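Local coordinates for protein ribosomal RNA small subunit methyltransferase D (Escherichia coli, PDB 2FPO) that methylates N2 of guanine 966 of 16S rRNA in the assembled 30S particle, using S-adenosyl-L-methionine as methyl donor, at residues E43-F46 with N47-A50; I14-G18 with G19-G23. All blocks are in the same frame, centred on the assembly; numbering follows the deposited sequence.

Interaction 1 of 2, residues E43-F46 with N47-A50; sequences ETLF and NWLA
Thr44 and Trp48, one helical turn apart, lie side by side and point the same way, the methyl of the threonine set over the indole. Thr44 CG2 sits 4.0 Å from the centroid of the six-membered ring of Trp48, 30° off its normal, a CH-pi contact displaced toward the rim; its closest ring atom is Trp48 CZ2. This methyl is anti to the backbone N of Thr44, while OG1, beside that N (chi1 -59°), is turned to hydrogen bonds with the carbonyl of Arg40 and with Lys179. The indole also has Thr44 O over a face, 3.4 Å from Trp48 CG. Were Trp48 cut back to an alanine, the Thr44 methyl would probably lose its aromatic cover and a gap open beside Arg177 and Lys179 of strand 173-181. The frame is the alpha-helical i to i+4 ladder of helix 39-53, which packs on the central mixed sheet of the Rossmann-like methyltransferase fold: Asn47 N bonds Glu43 O, Trp48 N bonds Thr44 O and Leu49 N bonds Leu45 O. On the buried side Leu45 CG, anti to its backbone N (chi1 175°), and Leu49 CG, beside its own, bring Leu45 CD1 and Leu49 CD1 to 3.7 Å; Leu49 CD1 also lies 4.1 Å from Phe46 CE1. Both leucines continue onto Phe127 of strand 123-128, whereas Phe46 packs against Leu68 and Ala72 of helix 67-74.

Interaction 2 of 2, residues I14-G18 with G19-G23; sequences IRIIG and GQWRG
Ile16 lies alongside Trp21, the two side chains pointing the same way, with the isoleucine CD1 4.0 Å from both CB and CE3 of the tryptophan. Its CG1 stands beside the backbone N (chi1 -67°) and the chain then extends (chi2 173°), which carries CD1 to the CB and CE3 of Trp21; the other branch, Ile16 CG2, rests 3.6 Å from Trp21 O. The indole has a second neighbour in Gln20, whose CG lies 3.7 Å above the ring plane, over its centre. The backbone closes the loop through Gly23 N, which bonds Ile16 O at 2.7 Å, the C=O...N angle being 168°, and Arg22 CA adds a CH...O contact to the same oxygen. Within the turn Arg22 N bonds Gly19 O. Arg22 packs with its aliphatic part, CB lying 3.6 Å from Gly18 C and CG 3.7 Å from Ile17 O. Gly19 and Gly23 both have positive phi, a backbone shape that suits glycine. Residues 14-23 run from the end of strand 13-15 into the loop of a beta hairpin whose other, antiparallel strand is 25-27. Ser74 OG hydrogen-bonds Gly18 O and Trp21 N, Glu71 OE1 accepts a hydrogen bond from Ile17 N, and Ile16 and Trp21 pack on helix 67-74, while Ile17 reaches Asp39 and Glu43 of helix 39-53.

Interaction 2 precedes interaction 1 along the chain, and their centres lie about 13 Å apart. They meet where Ile17 CD1 packs 3.8 Å from Glu43 N, so the hairpin loop touches helix 39-53 directly. Both also use helix 67-74: Phe46 and Leu45 of interaction 1 reach it through apolar packing, whereas 14-23 adds polar bonds to Glu71 and Ser74. Each contact is partly buried, but interaction 1 sends leucines onto the central sheet, while interaction 2 lies farther from the chain centre, at the end of a separate two-stranded sheet. CH-pi and apolar packing on a regular helical frame make the first; a loop-closing backbone bond, one isoleucine-tryptophan overlap and glycine conformations shape the second.

Interaction 1 of 2, residues E43-F46 with N47-A50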
loop_
_atom_site.group_PDB
_atom_site.type_symbol
_atom_site.label_atom_id
_atom_site.label_comp_id
_atom_site.label_asym_id
_atom_site.label_seq_id
_atom_site.Cartn_x
_atom_site.Cartn_y
_atom_site.Cartn_z
ATOM N N GLU A 43 -0.690 9.888 -8.290
ATOM C CA GLU A 43 0.309 10.663 -8.988
ATOM C C GLU A 43 1.362 11.203 -8.033
ATOM O O GLU A 43 2.557 11.009 -8.252
ATOM C CB GLU A 43 -0.387 11.789 -9.748
ATOM C CG GLU A 43 0.454 12.487 -10.752
ATOM C CD GLU A 43 -0.356 13.556 -11.501
ATOM O OE1 GLU A 43 -0.273 13.601 -12.746
ATOM O OE2 GLU A 43 -1.082 14.328 -10.837
ATOM N N THR A 44 0.918 11.843 -6.961
ATOM C CA THR A 44 1.817 12.371 -5.936
ATOM C C THR A 44 2.672 11.255 -5.286
ATOM O O THR A 44 3.897 11.391 -5.185
ATOM C CB THR A 44 1.011 13.140 -4.842
ATOM O OG1 THR A 44 0.289 14.209 -5.452
ATOM C CG2 THR A 44 1.914 13.712 -3.758
ATOM N N LEU A 45 2.027 10.162 -4.862
ATOM C CA LEU A 45 2.718 9.074 -4.179
ATOM C C LEU A 45 3.801 8.435 -5.060
ATOM O O LEU A 45 4.932 8.182 -4.621
ATOM C CB LEU A 45 1.709 7.978 -3.770
ATOM C CG LEU A 45 2.272 6.698 -3.153
ATOM C CD1 LEU A 45 3.259 6.994 -1.973
ATOM C CD2 LEU A 45 1.114 5.764 -2.697
ATOM N N PHE A 46 3.429 8.154 -6.303
ATOM C CA PHE A 46 4.320 7.454 -7.198
ATOM C C PHE A 46 5.390 8.356 -7.761
ATOM O O PHE A 46 6.454 7.863 -8.130
ATOM C CB PHE A 46 3.568 6.591 -8.214
ATOM C CG PHE A 46 2.981 5.356 -7.586
ATOM C CD1 PHE A 46 3.801 4.234 -7.330
ATOM C CD2 PHE A 46 1.647 5.339 -7.155
ATOM C CE1 PHE A 46 3.290 3.115 -6.713
ATOM C CE2 PHE A 46 1.121 4.207 -6.527
ATOM C CZ PHE A 46 1.934 3.091 -6.319
ATOM N N ASN A 47 5.151 9.664 -7.767
ATOM C CA ASN A 47 6.240 10.605 -7.995
ATOM C C ASN A 47 7.241 10.542 -6.827
ATOM O O ASN A 47 8.449 10.481 -7.067
ATOM C CB ASN A 47 5.719 12.022 -8.269
ATOM C CG ASN A 47 4.913 12.125 -9.586
ATOM O OD1 ASN A 47 4.809 11.165 -10.358
ATOM N ND2 ASN A 47 4.326 13.300 -9.828
ATOM N N TRP A 48 6.747 10.506 -5.580
ATOM C CA TRP A 48 7.663 10.340 -4.411
ATOM C C TRP A 48 8.471 9.032 -4.468
ATOM O O TRP A 48 9.614 8.976 -4.017
ATOM C CB TRP A 48 6.919 10.331 -3.065
ATOM C CG TRP A 48 6.213 11.613 -2.643
ATOM C CD1 TRP A 48 6.468 12.894 -3.066
ATOM C CD2 TRP A 48 5.143 11.709 -1.700
ATOM N NE1 TRP A 48 5.612 13.785 -2.435
ATOM C CE2 TRP A 48 4.796 13.081 -1.586
ATOM C CE3 TRP A 48 4.463 10.769 -0.912
ATOM C CZ2 TRP A 48 3.790 13.533 -0.718
ATOM C CZ3 TRP A 48 3.458 11.208 -0.072
ATOM C CH2 TRP A 48 3.129 12.592 0.023
ATOM N N LEU A 49 7.839 7.976 -4.985
ATOM C CA LEU A 49 8.406 6.619 -5.024
ATOM C C LEU A 49 9.204 6.300 -6.283
ATOM O O LEU A 49 9.792 5.231 -6.383
ATOM C CB LEU A 49 7.267 5.591 -4.891
ATOM C CG LEU A 49 6.598 5.515 -3.507
ATOM C CD1 LEU A 49 5.494 4.470 -3.505
ATOM C CD2 LEU A 49 7.614 5.238 -2.397
ATOM N N ALA A 50 9.221 7.231 -7.239
ATOM C CA ALA A 50 9.769 6.969 -8.587
ATOM C C ALA A 50 11.207 6.399 -8.557
ATOM O O ALA A 50 11.494 5.428 -9.244
ATOM C CB ALA A 50 9.684 8.225 -9.455
#

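Interaction 2 of 2, residues I14-G18 with G19-G23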
loop_
_atom_site.group_PDB
_atom_site.type_symbol
_atom_site.label_atom_id
_atom_site.label_comp_id
_atom_site.label_asym_id
_atom_site.label_seq_id
_atom_site.Cartn_x
_atom_site.Cartn_y
_atom_site.Cartn_z
ATOM N N ILE A 14 -11.067 1.267 -12.416
ATOM C CA ILE A 14 -9.781 1.757 -11.914
ATOM C C ILE A 14 -8.931 2.054 -13.135
ATOM O O ILE A 14 -8.842 1.224 -14.041
ATOM C CB ILE A 14 -9.083 0.683 -11.003
ATOM C CG1 ILE A 14 -9.702 0.666 -9.609
ATOM C CG2 ILE A 14 -7.575 0.920 -10.860
ATOM C CD1 ILE A 14 -10.012 2.019 -9.004
ATOM N N ARG A 15 -8.319 3.238 -13.189
ATOM C CA ARG A 15 -7.375 3.495 -14.274
ATOM C C ARG A 15 -5.949 3.482 -13.726
ATOM O O ARG A 15 -5.673 4.114 -12.717
ATOM C CB ARG A 15 -7.697 4.789 -15.042
ATOM C CG ARG A 15 -7.079 4.805 -16.452
ATOM C CD ARG A 15 -7.197 6.173 -17.168
ATOM N NE ARG A 15 -6.938 7.280 -16.246
ATOM C CZ ARG A 15 -6.638 8.526 -16.601
ATOM N NH1 ARG A 15 -6.528 8.867 -17.886
ATOM N NH2 ARG A 15 -6.436 9.435 -15.651
ATOM N N ILE A 16 -5.078 2.703 -14.370
ATOM C CA ILE A 16 -3.655 2.692 -14.075
ATOM C C ILE A 16 -3.007 3.884 -14.809
ATOM O O ILE A 16 -3.035 3.981 -16.038
ATOM C CB ILE A 16 -2.995 1.352 -14.432
ATOM C CG1 ILE A 16 -3.521 0.239 -13.494
ATOM C CG2 ILE A 16 -1.469 1.469 -14.325
ATOM C CD1 ILE A 16 -3.077 -1.159 -13.842
ATOM N N ILE A 17 -2.453 4.809 -14.038
ATOM C CA ILE A 17 -2.024 6.065 -14.639
ATOM C C ILE A 17 -0.568 6.088 -15.085
ATOM O O ILE A 17 -0.165 7.020 -15.777
ATOM C CB ILE A 17 -2.348 7.275 -13.744
ATOM C CG1 ILE A 17 -1.748 7.090 -12.366
ATOM C CG2 ILE A 17 -3.867 7.514 -13.682
ATOM C CD1 ILE A 17 -1.418 8.375 -11.698
ATOM N N GLY A 18 0.208 5.070 -14.700
ATOM C CA GLY A 18 1.618 5.006 -15.067
ATOM C C GLY A 18 2.166 3.623 -15.349
ATOM O O GLY A 18 1.510 2.612 -15.090
ATOM N N GLY A 19 3.392 3.592 -15.865
ATOM C CA GLY A 19 4.149 2.366 -16.127
ATOM C C GLY A 19 3.709 1.524 -17.321
ATOM O O GLY A 19 3.140 2.024 -18.289
ATOM N N GLN A 20 3.960 0.229 -17.246
ATOM C CA GLN A 20 3.707 -0.643 -18.390
ATOM C C GLN A 20 2.229 -0.782 -18.760
ATOM O O GLN A 20 1.927 -1.025 -19.917
ATOM C CB GLN A 20 4.347 -2.012 -18.184
ATOM C CG GLN A 20 3.759 -2.819 -17.052
ATOM C CD GLN A 20 4.573 -4.055 -16.781
ATOM O OE1 GLN A 20 4.803 -4.878 -17.682
ATOM N NE2 GLN A 20 5.026 -4.200 -15.537
ATOM N N TRP A 21 1.317 -0.602 -17.797
ATOM C CA TRP A 21 -0.120 -0.668 -18.097
ATOM C C TRP A 21 -0.785 0.684 -18.048
ATOM O O TRP A 21 -1.979 0.794 -17.790
ATOM C CB TRP A 21 -0.854 -1.655 -17.177
ATOM C CG TRP A 21 -0.222 -3.009 -17.145
ATOM C CD1 TRP A 21 0.066 -3.807 -18.208
ATOM C CD2 TRP A 21 0.216 -3.704 -15.979
ATOM N NE1 TRP A 21 0.653 -4.976 -17.771
ATOM C CE2 TRP A 21 0.754 -4.935 -16.403
ATOM C CE3 TRP A 21 0.190 -3.414 -14.609
ATOM C CZ2 TRP A 21 1.274 -5.876 -15.501
ATOM C CZ3 TRP A 21 0.696 -4.344 -13.721
ATOM C CH2 TRP A 21 1.241 -5.557 -14.169
ATOM N N ARG A 22 0.008 1.714 -18.306
ATOM C CA ARG A 22 -0.459 3.092 -18.228
ATOM C C ARG A 22 -1.626 3.211 -19.174
ATOM O O ARG A 22 -1.534 2.782 -20.330
ATOM C CB ARG A 22 0.666 4.041 -18.639
ATOM C CG ARG A 22 0.214 5.397 -19.056
ATOM C CD ARG A 22 1.402 6.291 -19.345
ATOM N NE ARG A 22 1.986 6.031 -20.662
ATOM C CZ ARG A 22 1.780 6.780 -21.739
ATOM N NH1 ARG A 22 2.369 6.464 -22.894
ATOM N NH2 ARG A 22 0.974 7.831 -21.681
ATOM N N GLY A 23 -2.732 3.743 -18.669
ATOM C CA GLY A 23 -3.932 3.902 -19.482
ATOM C C GLY A 23 -4.824 2.661 -19.535
ATOM O O GLY A 23 -5.909 2.718 -20.111
#